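Sortase-like protein (Streptococcus suis, PDB 3RE9) is a class C sortase, a cysteine transpeptidase of the kind that probably links pilin subunits into pili on the bacterial surface. Local coordinates at residues E11-V16 with A29-Y34; G45-P50 with L56-G61. All blocks are in the same frame, centred on the assembly; numbering follows the deposited sequence.

Interaction 1. Residues E11-V16 with A29-Y34; sequences ESLNNV and AGRVEY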
loop_
_atom_site.group_PDB
_atom_site.type_symbol
_atom_site.label_atom_id
_atom_site.label_comp_id
_atom_site.label_asym_id
_atom_site.label_seq_id
_atom_site.Cartn_x
_atom_site.Cartn_y
_atom_site.Cartn_z
ATOM N N GLU A 11 8.851 9.297 6.731
ATOM C CA GLU A 11 9.070 10.090 7.945
ATOM C C GLU A 11 8.214 11.365 8.033
ATOM O O GLU A 11 7.907 11.820 9.135
ATOM C CB GLU A 11 10.558 10.463 8.079
ATOM C CG GLU A 11 11.467 9.256 8.309
ATOM C CD GLU A 11 12.948 9.599 8.254
ATOM O OE1 GLU A 11 13.304 10.760 8.574
ATOM O OE2 GLU A 11 13.747 8.715 7.875
ATOM N N SER A 12 7.857 11.933 6.876
ATOM C CA SER A 12 7.158 13.220 6.805
ATOM C C SER A 12 5.658 13.094 7.083
ATOM O O SER A 12 4.970 14.092 7.251
ATOM C CB SER A 12 7.413 13.907 5.447
ATOM O OG SER A 12 6.563 13.442 4.409
ATOM N N LEU A 13 5.152 11.868 7.127
ATOM C CA LEU A 13 3.739 11.647 7.374
ATOM C C LEU A 13 3.507 11.513 8.877
ATOM O O LEU A 13 2.699 12.260 9.464
ATOM C CB LEU A 13 3.224 10.395 6.641
ATOM C CG LEU A 13 3.416 10.216 5.129
ATOM C CD1 LEU A 13 2.892 8.867 4.682
ATOM C CD2 LEU A 13 2.787 11.333 4.305
ATOM N N ASN A 14 4.259 10.591 9.486
ATOM C CA ASN A 14 4.011 10.099 10.848
ATOM C C ASN A 14 3.959 11.146 11.988
ATOM O O ASN A 14 4.501 12.245 11.860
ATOM C CB ASN A 14 4.930 8.907 11.175
ATOM C CG ASN A 14 6.409 9.249 11.078
ATOM O OD1 ASN A 14 6.874 10.235 11.662
ATOM N ND2 ASN A 14 7.157 8.418 10.361
ATOM N N ASN A 15 3.308 10.759 13.091
ATOM C CA ASN A 15 2.817 11.676 14.145
ATOM C C ASN A 15 3.764 12.808 14.575
ATOM O O ASN A 15 3.431 13.990 14.403
ATOM C CB ASN A 15 2.286 10.886 15.367
ATOM C CG ASN A 15 1.152 9.914 15.004
ATOM O OD1 ASN A 15 0.945 9.595 13.830
ATOM N ND2 ASN A 15 0.420 9.439 16.013
ATOM N N VAL A 16 4.931 12.466 15.122
ATOM C CA VAL A 16 5.875 13.507 15.547
ATOM C C VAL A 16 6.917 13.832 14.453
ATOM O O VAL A 16 7.714 12.982 14.055
ATOM C CB VAL A 16 6.518 13.197 16.938
ATOM C CG1 VAL A 16 7.358 14.382 17.429
ATOM C CG2 VAL A 16 5.426 12.848 17.972
ATOM N N ALA A 29 12.107 17.119 0.017
ATOM C CA ALA A 29 12.780 16.357 -1.001
ATOM C C ALA A 29 12.082 15.030 -1.238
ATOM O O ALA A 29 11.898 14.614 -2.384
ATOM C CB ALA A 29 14.230 16.120 -0.579
ATOM N N GLY A 30 11.728 14.357 -0.144
ATOM C CA GLY A 30 10.901 13.164 -0.190
ATOM C C GLY A 30 9.560 13.387 -0.877
ATOM O O GLY A 30 9.104 12.533 -1.650
ATOM N N ARG A 31 8.940 14.542 -0.601
ATOM C CA ARG A 31 7.650 14.930 -1.186
ATOM C C ARG A 31 7.751 15.210 -2.675
ATOM O O ARG A 31 6.850 14.840 -3.437
ATOM C CB ARG A 31 7.046 16.119 -0.441
ATOM C CG ARG A 31 6.135 15.702 0.696
ATOM C CD ARG A 31 6.092 16.684 1.833
ATOM N NE ARG A 31 5.702 15.934 3.024
ATOM C CZ ARG A 31 4.520 15.991 3.646
ATOM N NH1 ARG A 31 3.557 16.813 3.241
ATOM N NH2 ARG A 31 4.311 15.219 4.704
ATOM N N VAL A 32 8.858 15.842 -3.085
ATOM C CA VAL A 32 9.178 16.055 -4.514
ATOM C C VAL A 32 9.385 14.712 -5.258
ATOM O O VAL A 32 8.921 14.538 -6.394
ATOM C CB VAL A 32 10.363 17.081 -4.692
ATOM C CG1 VAL A 32 10.884 17.144 -6.135
ATOM C CG2 VAL A 32 9.941 18.485 -4.212
ATOM N N GLU A 33 10.026 13.746 -4.608
ATOM C CA GLU A 33 10.164 12.407 -5.199
ATOM C C GLU A 33 8.810 11.698 -5.428
ATOM O O GLU A 33 8.587 11.106 -6.490
ATOM C CB GLU A 33 11.126 11.539 -4.365
ATOM C CG GLU A 33 11.360 10.078 -4.866
ATOM C CD GLU A 33 12.061 9.985 -6.209
ATOM O OE1 GLU A 33 12.447 11.027 -6.782
ATOM O OE2 GLU A 33 12.229 8.856 -6.704
ATOM N N TYR A 34 7.906 11.754 -4.449
ATOM C CA TYR A 34 6.608 11.079 -4.599
ATOM C C TYR A 34 5.745 11.732 -5.687
ATOM O O TYR A 34 5.147 11.020 -6.516
ATOM C CB TYR A 34 5.865 10.916 -3.259
ATOM C CG TYR A 34 4.575 10.136 -3.397
ATOM C CD1 TYR A 34 4.568 8.850 -3.931
ATOM C CD2 TYR A 34 3.352 10.695 -3.012
ATOM C CE1 TYR A 34 3.377 8.145 -4.095
ATOM C CE2 TYR A 34 2.158 9.992 -3.153
ATOM C CZ TYR A 34 2.176 8.717 -3.698
ATOM O OH TYR A 34 0.994 8.023 -3.837
#
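Arg-31 and Ser-12 are brought together by their side-chain torsions: the arginine leaves helix 21-39 at a chi1 of -91° and then runs extended from CG to NE, while Ser-12 holds OG between its backbone N and carbonyl carbon (chi1 83°). The pair exemplifies a side-on guanidinium grip that closes on one oxygen. NE and NH2 of Arg-31 both donate to Ser-12 OG, at 3.0 and 2.9 Å, and that oxygen sits close to the guanidinium plane. NH2 also turns toward the carbonyl of the same residue, but its bond to Ser-12 O is bent to 115° and weak. Two donors thus converge on one hydroxyl, which also hydrogen-bonds Phe-9 O in the preceding helix, one turn back. With both nitrogens tied to the same atom, rotation of the guanidinium about its last bonds should be restrained. Leu-13 adds a light van der Waals contact, its CD2 lying 4.2 Å from Arg-31 NH2, oblique to the guanidinium. The contact ties the loop that follows helix 3-11 to helix 21-39, an arrangement consistent with the N-terminal helical extension of class C sortases, the region that carries their lid.

Interaction 2. Residues G45-P50 with L56-G61; sequences GYVEIP and LPVYAG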
loop_
_atom_site.group_PDB
_atom_site.type_symbol
_atom_site.label_atom_id
_atom_site.label_comp_id
_atom_site.label_asym_id
_atom_site.label_seq_id
_atom_site.Cartn_x
_atom_site.Cartn_y
_atom_site.Cartn_z
ATOM N N GLY A 45 6.558 -1.867 -7.923
ATOM C CA GLY A 45 6.897 -3.301 -7.801
ATOM C C GLY A 45 5.690 -4.203 -8.017
ATOM O O GLY A 45 4.934 -4.039 -8.977
ATOM N N TYR A 46 5.503 -5.151 -7.104
ATOM C CA TYR A 46 4.415 -6.127 -7.195
ATOM C C TYR A 46 3.781 -6.391 -5.821
ATOM O O TYR A 46 4.456 -6.352 -4.799
ATOM C CB TYR A 46 4.920 -7.443 -7.823
ATOM C CG TYR A 46 5.338 -7.323 -9.284
ATOM C CD1 TYR A 46 6.641 -6.971 -9.633
ATOM C CD2 TYR A 46 4.425 -7.562 -10.312
ATOM C CE1 TYR A 46 7.021 -6.850 -10.975
ATOM C CE2 TYR A 46 4.779 -7.438 -11.649
ATOM C CZ TYR A 46 6.073 -7.096 -11.973
ATOM O OH TYR A 46 6.427 -6.974 -13.299
ATOM N N VAL A 47 2.477 -6.631 -5.803
ATOM C CA VAL A 47 1.859 -7.296 -4.668
ATOM C C VAL A 47 1.436 -8.707 -5.094
ATOM O O VAL A 47 0.874 -8.912 -6.170
ATOM C CB VAL A 47 0.703 -6.444 -4.010
ATOM C CG1 VAL A 47 -0.443 -6.173 -5.000
ATOM C CG2 VAL A 47 0.222 -7.051 -2.671
ATOM N N GLU A 48 1.773 -9.684 -4.261
ATOM C CA GLU A 48 1.381 -11.075 -4.484
ATOM C C GLU A 48 0.541 -11.600 -3.336
ATOM O O GLU A 48 0.940 -11.495 -2.184
ATOM C CB GLU A 48 2.621 -11.936 -4.611
ATOM C CG GLU A 48 2.322 -13.422 -4.819
ATOM C CD GLU A 48 3.583 -14.229 -4.973
ATOM O OE1 GLU A 48 4.642 -13.609 -5.260
ATOM O OE2 GLU A 48 3.515 -15.470 -4.805
ATOM N N ILE A 49 -0.621 -12.162 -3.654
ATOM C CA ILE A 49 -1.453 -12.860 -2.650
ATOM C C ILE A 49 -1.686 -14.336 -3.058
ATOM O O ILE A 49 -2.607 -14.642 -3.816
ATOM C CB ILE A 49 -2.769 -12.117 -2.384
ATOM C CG1 ILE A 49 -2.502 -10.608 -2.361
ATOM C CG2 ILE A 49 -3.356 -12.566 -1.081
ATOM C CD1 ILE A 49 -3.503 -9.786 -3.109
ATOM N N PRO A 50 -0.838 -15.247 -2.541
ATOM C CA PRO A 50 -0.763 -16.657 -2.973
ATOM C C PRO A 50 -2.085 -17.431 -2.937
ATOM O O PRO A 50 -2.376 -18.169 -3.872
ATOM C CB PRO A 50 0.249 -17.272 -2.010
ATOM C CG PRO A 50 1.027 -16.093 -1.467
ATOM C CD PRO A 50 0.123 -14.934 -1.462
ATOM N N LEU A 56 0.238 -8.828 -9.075
ATOM C CA LEU A 56 -0.075 -7.661 -9.900
ATOM C C LEU A 56 0.998 -6.597 -9.722
ATOM O O LEU A 56 1.560 -6.478 -8.621
ATOM C CB LEU A 56 -1.466 -7.080 -9.542
ATOM C CG LEU A 56 -2.696 -7.948 -9.833
ATOM C CD1 LEU A 56 -3.925 -7.381 -9.157
ATOM C CD2 LEU A 56 -2.949 -8.134 -11.344
ATOM N N PRO A 57 1.281 -5.833 -10.798
ATOM C CA PRO A 57 2.163 -4.660 -10.737
ATOM C C PRO A 57 1.553 -3.504 -9.935
ATOM O O PRO A 57 0.384 -3.153 -10.120
ATOM C CB PRO A 57 2.330 -4.254 -12.214
ATOM C CG PRO A 57 1.118 -4.868 -12.935
ATOM C CD PRO A 57 0.764 -6.091 -12.163
ATOM N N VAL A 58 2.357 -2.907 -9.065
ATOM C CA VAL A 58 1.936 -1.777 -8.243
ATOM C C VAL A 58 2.537 -0.485 -8.780
ATOM O O VAL A 58 3.743 -0.429 -9.055
ATOM C CB VAL A 58 2.360 -2.006 -6.757
ATOM C CG1 VAL A 58 1.900 -0.856 -5.853
ATOM C CG2 VAL A 58 1.826 -3.303 -6.279
ATOM N N TYR A 59 1.713 0.551 -8.918
ATOM C CA TYR A 59 2.153 1.832 -9.502
ATOM C C TYR A 59 1.875 2.975 -8.542
ATOM O O TYR A 59 1.021 2.852 -7.679
ATOM C CB TYR A 59 1.446 2.102 -10.847
ATOM C CG TYR A 59 1.652 1.041 -11.896
ATOM C CD1 TYR A 59 0.790 -0.047 -11.974
ATOM C CD2 TYR A 59 2.703 1.127 -12.808
ATOM C CE1 TYR A 59 0.970 -1.051 -12.913
ATOM C CE2 TYR A 59 2.900 0.126 -13.781
ATOM C CZ TYR A 59 2.022 -0.962 -13.823
ATOM O OH TYR A 59 2.177 -1.967 -14.766
ATOM N N ALA A 60 2.576 4.091 -8.680
ATOM C CA ALA A 60 2.361 5.206 -7.763
ATOM C C ALA A 60 1.078 5.917 -8.139
ATOM O O ALA A 60 0.835 6.175 -9.333
ATOM C CB ALA A 60 3.540 6.168 -7.778
ATOM N N GLY A 61 0.253 6.207 -7.120
ATOM C CA GLY A 61 -1.022 6.915 -7.280
ATOM C C GLY A 61 -2.208 6.048 -7.658
ATOM O O GLY A 61 -2.071 4.870 -7.989
#
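The antiparallel β-hairpin of strands 43-49 and 54-60 is stitched together here by two hydrogen-bonded pairs, Gly-45 with Val-58 and Val-47 with Leu-56, placed about a non-hydrogen-bonded pair, Tyr-46 with Pro-57. Val-58 N reaches Gly-45 O at 2.8 Å in a nearly straight bond, although the donor stands above the carbonyl plane; the return bond, Gly-45 N to Val-58 O, is stretched to 3.4 Å and weak. The other pair is more even, Val-47 N to Leu-56 O and Leu-56 N to Val-47 O each measuring 3.0 Å. Having no backbone N-H, Pro-57 suits a position where the pairing asks for none. Its CA approaches Gly-45 O at 3.3 Å in a CA-H...O contact. In the β-barrel that defines the sortase fold, strand 113-117 flanks 43-49 and strand 71-73 flanks 54-60, so the hairpin is bordered by further strands. On the face carrying the two valines, Val-58 CG2, held beside its own backbone N (anti to the carbonyl carbon), lies 3.9 Å from Val-47 CG1, and both side chains also touch Val-71. Tyr-46 and Pro-57 occupy the other face: the phenol ring lies alongside the proline, with CE2 4.1 Å from Pro-57 CB, and its hydroxyl bonds Lys-43 NZ, within the same strand.

How the interactions relate
Interaction 1 belongs to the N-terminal helices and interaction 2 to the β-sheet, their centres about 21 Å apart on opposite sides of the chain's centre. Tyr-34 bridges them: from helix 21-39, which leads into strand 43-49, its ring packs with CE1 4.2 Å from Ala-60 CB, and OH lies 3.8 Å from Gly-61 N. The same hydroxyl hydrogen-bonds His-73 ND1, at the end of strand 71-73, the hairpin's neighbour. Toward the barrel interior, Val-47 of interaction 2 touches Leu-152 on strand 148-156, probably the strand that, as in other sortases, ends at the nucleophilic cysteine. Helices and hairpin are therefore linked through one aromatic residue as well as by chain connectivity.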